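Local atomic coordinates of teichoic acid biosynthesis protein F (Staphylococcus epidermidis, PDB entry 3L7I), a protein that belongs to the proteins that build teichoic acid, a polymer of the bacterial cell envelope, and carries a transferase domain of the GT-B clan. Residues Arg406-Tyr415 with Pro428-Gln437. Sequence-based numbering, arbitrary orientation.
Sequences RNSAEYYQAY and PLYLNKKENQ
Pro428 meets the extended side chain of Arg406 from the opposite direction: Pro428 CD lies 3.7 Å from Arg406 NH1, while Arg406 NE forms a salt bridge with Glu358. A type I turn from Pro428 to Leu431 follows, and CB of Pro428 lies over one face of the Tyr430 ring. The Tyr430 side chain crosses that of Tyr412 at about a right angle, with Tyr430 CD1 at the edge of the Tyr412 ring, 4.1 Å from Tyr412 CE1. The Tyr430 hydroxyl accepts a weak hydrogen bond from the Asn407 side-chain amide, Asn407 ND2 to Tyr430 OH 3.5 Å. Leu431 drives its two methyls among three helix tyrosines. With CG anti to the carbonyl carbon (chi1 -78°), Leu431 CD1 sits over the centre of the Tyr415 ring in a CH-pi contact, 3.7 Å from the centroid, and also touches Tyr411 OH at 3.5 Å. Leu431 CD2 lies 3.9 Å from Tyr412 CD1. Beyond Leu431 the contact becomes polar. A water lies within hydrogen-bonding distance of Tyr415 O and Asn432 O, perhaps not serving both at once, and accepts from Lys434 NZ, which also forms a salt bridge with Asp345. Gln437 reaches back with its chain extended beyond CG, and Gln437 NE2 donates to Tyr415 O at 2.8 Å, the carbonyl oxygen lying close to the amide plane. Gln437 NE2 also bonds Ala418 O, and Gln437 OE1 takes Lys434 N on a lone pair at 3.1 Å, so both ends of the amide are gripped. Helix 409-417 and the loop leading to strand 438-441 are thereby joined beside a parallel sheet in strand order 3-2-1-4-5-6-7, consistent with a Rossmann-like domain of a GT-B fold.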
loop_
_atom_site.group_PDB
_atom_site.type_symbol
_atom_site.label_atom_id
_atom_site.label_comp_id
_atom_site.label_asym_id
_atom_site.label_seq_id
_atom_site.Cartn_x
_atom_site.Cartn_y
_atom_site.Cartn_z
ATOM N N ARG A 406 28.418 -2.451 13.413
ATOM C CA ARG A 406 27.208 -3.244 13.465
ATOM C C ARG A 406 26.023 -2.490 12.893
ATOM O O ARG A 406 25.857 -1.307 13.148
ATOM C CB ARG A 406 26.914 -3.653 14.894
ATOM C CG ARG A 406 27.318 -5.045 15.201
ATOM C CD ARG A 406 27.015 -5.344 16.625
ATOM N NE ARG A 406 26.998 -6.781 16.863
ATOM C CZ ARG A 406 25.996 -7.423 17.447
ATOM N NH1 ARG A 406 26.075 -8.741 17.624
ATOM N NH2 ARG A 406 24.935 -6.740 17.872
ATOM N N ASN A 407 25.206 -3.179 12.111
ATOM C CA ASN A 407 23.990 -2.592 11.569
ATOM C C ASN A 407 24.173 -1.561 10.486
ATOM O O ASN A 407 23.279 -0.760 10.225
ATOM C CB ASN A 407 23.157 -1.990 12.673
ATOM C CG ASN A 407 22.185 -2.969 13.217
ATOM O OD1 ASN A 407 20.997 -2.950 12.843
ATOM N ND2 ASN A 407 22.681 -3.896 14.062
ATOM N N SER A 408 25.337 -1.589 9.859
ATOM C CA SER A 408 25.641 -0.685 8.770
ATOM C C SER A 408 25.621 -1.468 7.471
ATOM O O SER A 408 25.603 -2.705 7.469
ATOM C CB SER A 408 26.993 -0.011 8.996
ATOM O OG SER A 408 28.028 -0.963 8.978
ATOM N N ALA A 409 25.591 -0.754 6.355
ATOM C CA ALA A 409 25.498 -1.439 5.079
ATOM C C ALA A 409 26.645 -2.453 4.965
ATOM O O ALA A 409 26.447 -3.593 4.529
ATOM C CB ALA A 409 25.532 -0.446 3.960
ATOM N N GLU A 410 27.833 -2.030 5.399
ATOM C CA GLU A 410 29.039 -2.832 5.255
ATOM C C GLU A 410 28.963 -4.066 6.120
ATOM O O GLU A 410 29.516 -5.107 5.762
ATOM C CB GLU A 410 30.284 -2.033 5.623
ATOM C CG GLU A 410 30.710 -1.012 4.600
ATOM C CD GLU A 410 30.088 0.358 4.816
ATOM O OE1 GLU A 410 29.054 0.453 5.524
ATOM O OE2 GLU A 410 30.647 1.343 4.269
ATOM N N TYR A 411 28.300 -3.930 7.270
ATOM C CA TYR A 411 28.089 -5.035 8.204
ATOM C C TYR A 411 27.280 -6.106 7.512
ATOM O O TYR A 411 27.677 -7.262 7.472
ATOM C CB TYR A 411 27.349 -4.534 9.445
ATOM C CG TYR A 411 27.007 -5.581 10.502
ATOM C CD1 TYR A 411 27.993 -6.127 11.312
ATOM C CD2 TYR A 411 25.696 -5.975 10.726
ATOM C CE1 TYR A 411 27.699 -7.039 12.275
ATOM C CE2 TYR A 411 25.389 -6.902 11.699
ATOM C CZ TYR A 411 26.393 -7.424 12.479
ATOM O OH TYR A 411 26.112 -8.355 13.471
ATOM N N TYR A 412 26.152 -5.704 6.936
ATOM C CA TYR A 412 25.282 -6.655 6.258
ATOM C C TYR A 412 25.954 -7.309 5.050
ATOM O O TYR A 412 25.834 -8.523 4.853
ATOM C CB TYR A 412 23.923 -6.020 5.934
ATOM C CG TYR A 412 23.162 -5.768 7.216
ATOM C CD1 TYR A 412 22.647 -6.841 7.952
ATOM C CD2 TYR A 412 23.018 -4.487 7.736
ATOM C CE1 TYR A 412 21.992 -6.642 9.131
ATOM C CE2 TYR A 412 22.355 -4.280 8.928
ATOM C CZ TYR A 412 21.847 -5.363 9.624
ATOM O OH TYR A 412 21.191 -5.190 10.832
ATOM N N GLN A 413 26.678 -6.513 4.266
ATOM C CA GLN A 413 27.457 -7.039 3.157
ATOM C C GLN A 413 28.371 -8.149 3.638
ATOM O O GLN A 413 28.292 -9.285 3.166
ATOM C CB GLN A 413 28.323 -5.937 2.570
ATOM C CG GLN A 413 28.011 -5.512 1.157
ATOM C CD GLN A 413 28.862 -4.310 0.754
ATOM O OE1 GLN A 413 29.757 -4.420 -0.105
ATOM N NE2 GLN A 413 28.616 -3.158 1.408
ATOM N N ALA A 414 29.246 -7.795 4.577
ATOM C CA ALA A 414 30.267 -8.702 5.066
ATOM C C ALA A 414 29.624 -10.026 5.406
ATOM O O ALA A 414 30.082 -11.079 4.965
ATOM C CB ALA A 414 30.992 -8.110 6.279
ATOM N N TYR A 415 28.537 -9.978 6.163
ATOM C CA TYR A 415 27.858 -11.210 6.556
ATOM C C TYR A 415 27.162 -11.966 5.404
ATOM O O TYR A 415 27.103 -13.199 5.401
ATOM C CB TYR A 415 26.904 -10.950 7.721
ATOM C CG TYR A 415 27.652 -10.957 9.008
ATOM C CD1 TYR A 415 27.998 -12.155 9.609
ATOM C CD2 TYR A 415 28.062 -9.775 9.593
ATOM C CE1 TYR A 415 28.699 -12.174 10.753
ATOM C CE2 TYR A 415 28.767 -9.780 10.732
ATOM C CZ TYR A 415 29.087 -10.982 11.313
ATOM O OH TYR A 415 29.804 -10.998 12.480
ATOM N N PRO A 428 23.217 -12.507 16.005
ATOM C CA PRO A 428 21.791 -12.163 15.846
ATOM C C PRO A 428 21.031 -13.050 14.854
ATOM O O PRO A 428 21.588 -13.497 13.852
ATOM C CB PRO A 428 21.816 -10.715 15.344
ATOM C CG PRO A 428 23.140 -10.179 15.743
ATOM C CD PRO A 428 24.102 -11.346 15.792
ATOM N N LEU A 429 19.753 -13.291 15.132
ATOM C CA LEU A 429 18.930 -14.094 14.235
ATOM C C LEU A 429 18.510 -13.374 12.930
ATOM O O LEU A 429 18.204 -14.032 11.935
ATOM C CB LEU A 429 17.721 -14.630 14.977
ATOM C CG LEU A 429 18.093 -15.691 15.996
ATOM C CD1 LEU A 429 16.857 -16.143 16.740
ATOM C CD2 LEU A 429 18.772 -16.871 15.318
ATOM N N TYR A 430 18.494 -12.044 12.909
ATOM C CA TYR A 430 18.185 -11.369 11.657
ATOM C C TYR A 430 19.308 -11.545 10.621
ATOM O O TYR A 430 19.108 -11.262 9.451
ATOM C CB TYR A 430 17.817 -9.885 11.852
ATOM C CG TYR A 430 18.798 -9.113 12.705
ATOM C CD1 TYR A 430 19.987 -8.631 12.165
ATOM C CD2 TYR A 430 18.535 -8.871 14.057
ATOM C CE1 TYR A 430 20.882 -7.922 12.945
ATOM C CE2 TYR A 430 19.420 -8.170 14.845
ATOM C CZ TYR A 430 20.601 -7.701 14.291
ATOM O OH TYR A 430 21.506 -7.009 15.079
ATOM N N LEU A 431 20.484 -12.005 11.035
ATOM C CA LEU A 431 21.508 -12.384 10.057
ATOM C C LEU A 431 21.166 -13.742 9.444
ATOM O O LEU A 431 20.625 -14.616 10.127
ATOM C CB LEU A 431 22.901 -12.380 10.681
ATOM C CG LEU A 431 23.447 -10.962 10.812
ATOM C CD1 LEU A 431 24.852 -10.902 11.391
ATOM C CD2 LEU A 431 23.414 -10.320 9.446
ATOM N N ASN A 432 21.453 -13.916 8.161
ATOM C CA ASN A 432 21.023 -15.120 7.441
ATOM C C ASN A 432 22.129 -16.119 7.182
ATOM O O ASN A 432 22.931 -15.928 6.264
ATOM C CB ASN A 432 20.423 -14.740 6.088
ATOM C CG ASN A 432 19.092 -14.049 6.217
ATOM O OD1 ASN A 432 18.235 -14.450 7.033
ATOM N ND2 ASN A 432 18.897 -12.998 5.417
ATOM N N LYS A 433 22.170 -17.200 7.949
ATOM C CA LYS A 433 23.220 -18.193 7.730
ATOM C C LYS A 433 22.807 -19.206 6.675
ATOM O O LYS A 433 22.040 -20.135 6.955
ATOM C CB LYS A 433 23.627 -18.905 9.014
ATOM C CG LYS A 433 25.084 -19.281 8.971
ATOM C CD LYS A 433 25.274 -20.765 9.206
ATOM C CE LYS A 433 24.561 -21.637 8.180
ATOM N NZ LYS A 433 25.373 -22.831 7.847
ATOM N N LYS A 434 23.305 -19.025 5.458
ATOM C CA LYS A 434 22.857 -19.854 4.351
ATOM C C LYS A 434 23.653 -21.171 4.249
ATOM O O LYS A 434 24.744 -21.294 4.846
ATOM C CB LYS A 434 22.963 -19.076 3.052
ATOM C CG LYS A 434 22.834 -17.598 3.210
ATOM C CD LYS A 434 23.248 -16.959 1.903
ATOM C CE LYS A 434 23.333 -15.454 2.012
ATOM N NZ LYS A 434 24.611 -14.939 2.578
ATOM N N GLU A 435 23.088 -22.130 3.501
ATOM C CA GLU A 435 23.671 -23.451 3.242
ATOM C C GLU A 435 25.093 -23.272 2.749
ATOM O O GLU A 435 25.991 -24.070 2.991
ATOM C CB GLU A 435 22.873 -24.116 2.125
ATOM C CG GLU A 435 22.547 -25.576 2.339
ATOM C CD GLU A 435 21.273 -25.763 3.164
ATOM O OE1 GLU A 435 20.237 -25.130 2.820
ATOM O OE2 GLU A 435 21.306 -26.544 4.156
ATOM N N ASN A 436 25.237 -22.186 2.017
ATOM C CA ASN A 436 26.434 -21.740 1.366
ATOM C C ASN A 436 27.581 -21.444 2.330
ATOM O O ASN A 436 28.747 -21.590 1.973
ATOM C CB ASN A 436 26.049 -20.437 0.679
ATOM C CG ASN A 436 26.726 -20.258 -0.629
ATOM O OD1 ASN A 436 27.179 -21.225 -1.228
ATOM N ND2 ASN A 436 26.802 -19.019 -1.101
ATOM N N GLN A 437 27.243 -21.015 3.549
ATOM C CA GLN A 437 28.212 -20.465 4.510
ATOM C C GLN A 437 28.494 -21.392 5.710
ATOM O O GLN A 437 27.637 -22.191 6.119
ATOM C CB GLN A 437 27.720 -19.092 5.004
ATOM C CG GLN A 437 27.319 -18.129 3.877
ATOM C CD GLN A 437 26.602 -16.863 4.362
ATOM O OE1 GLN A 437 25.420 -16.893 4.696
ATOM N NE2 GLN A 437 27.311 -15.740 4.357
HETATM O O HOH W 1 24.004 -13.738 5.074
#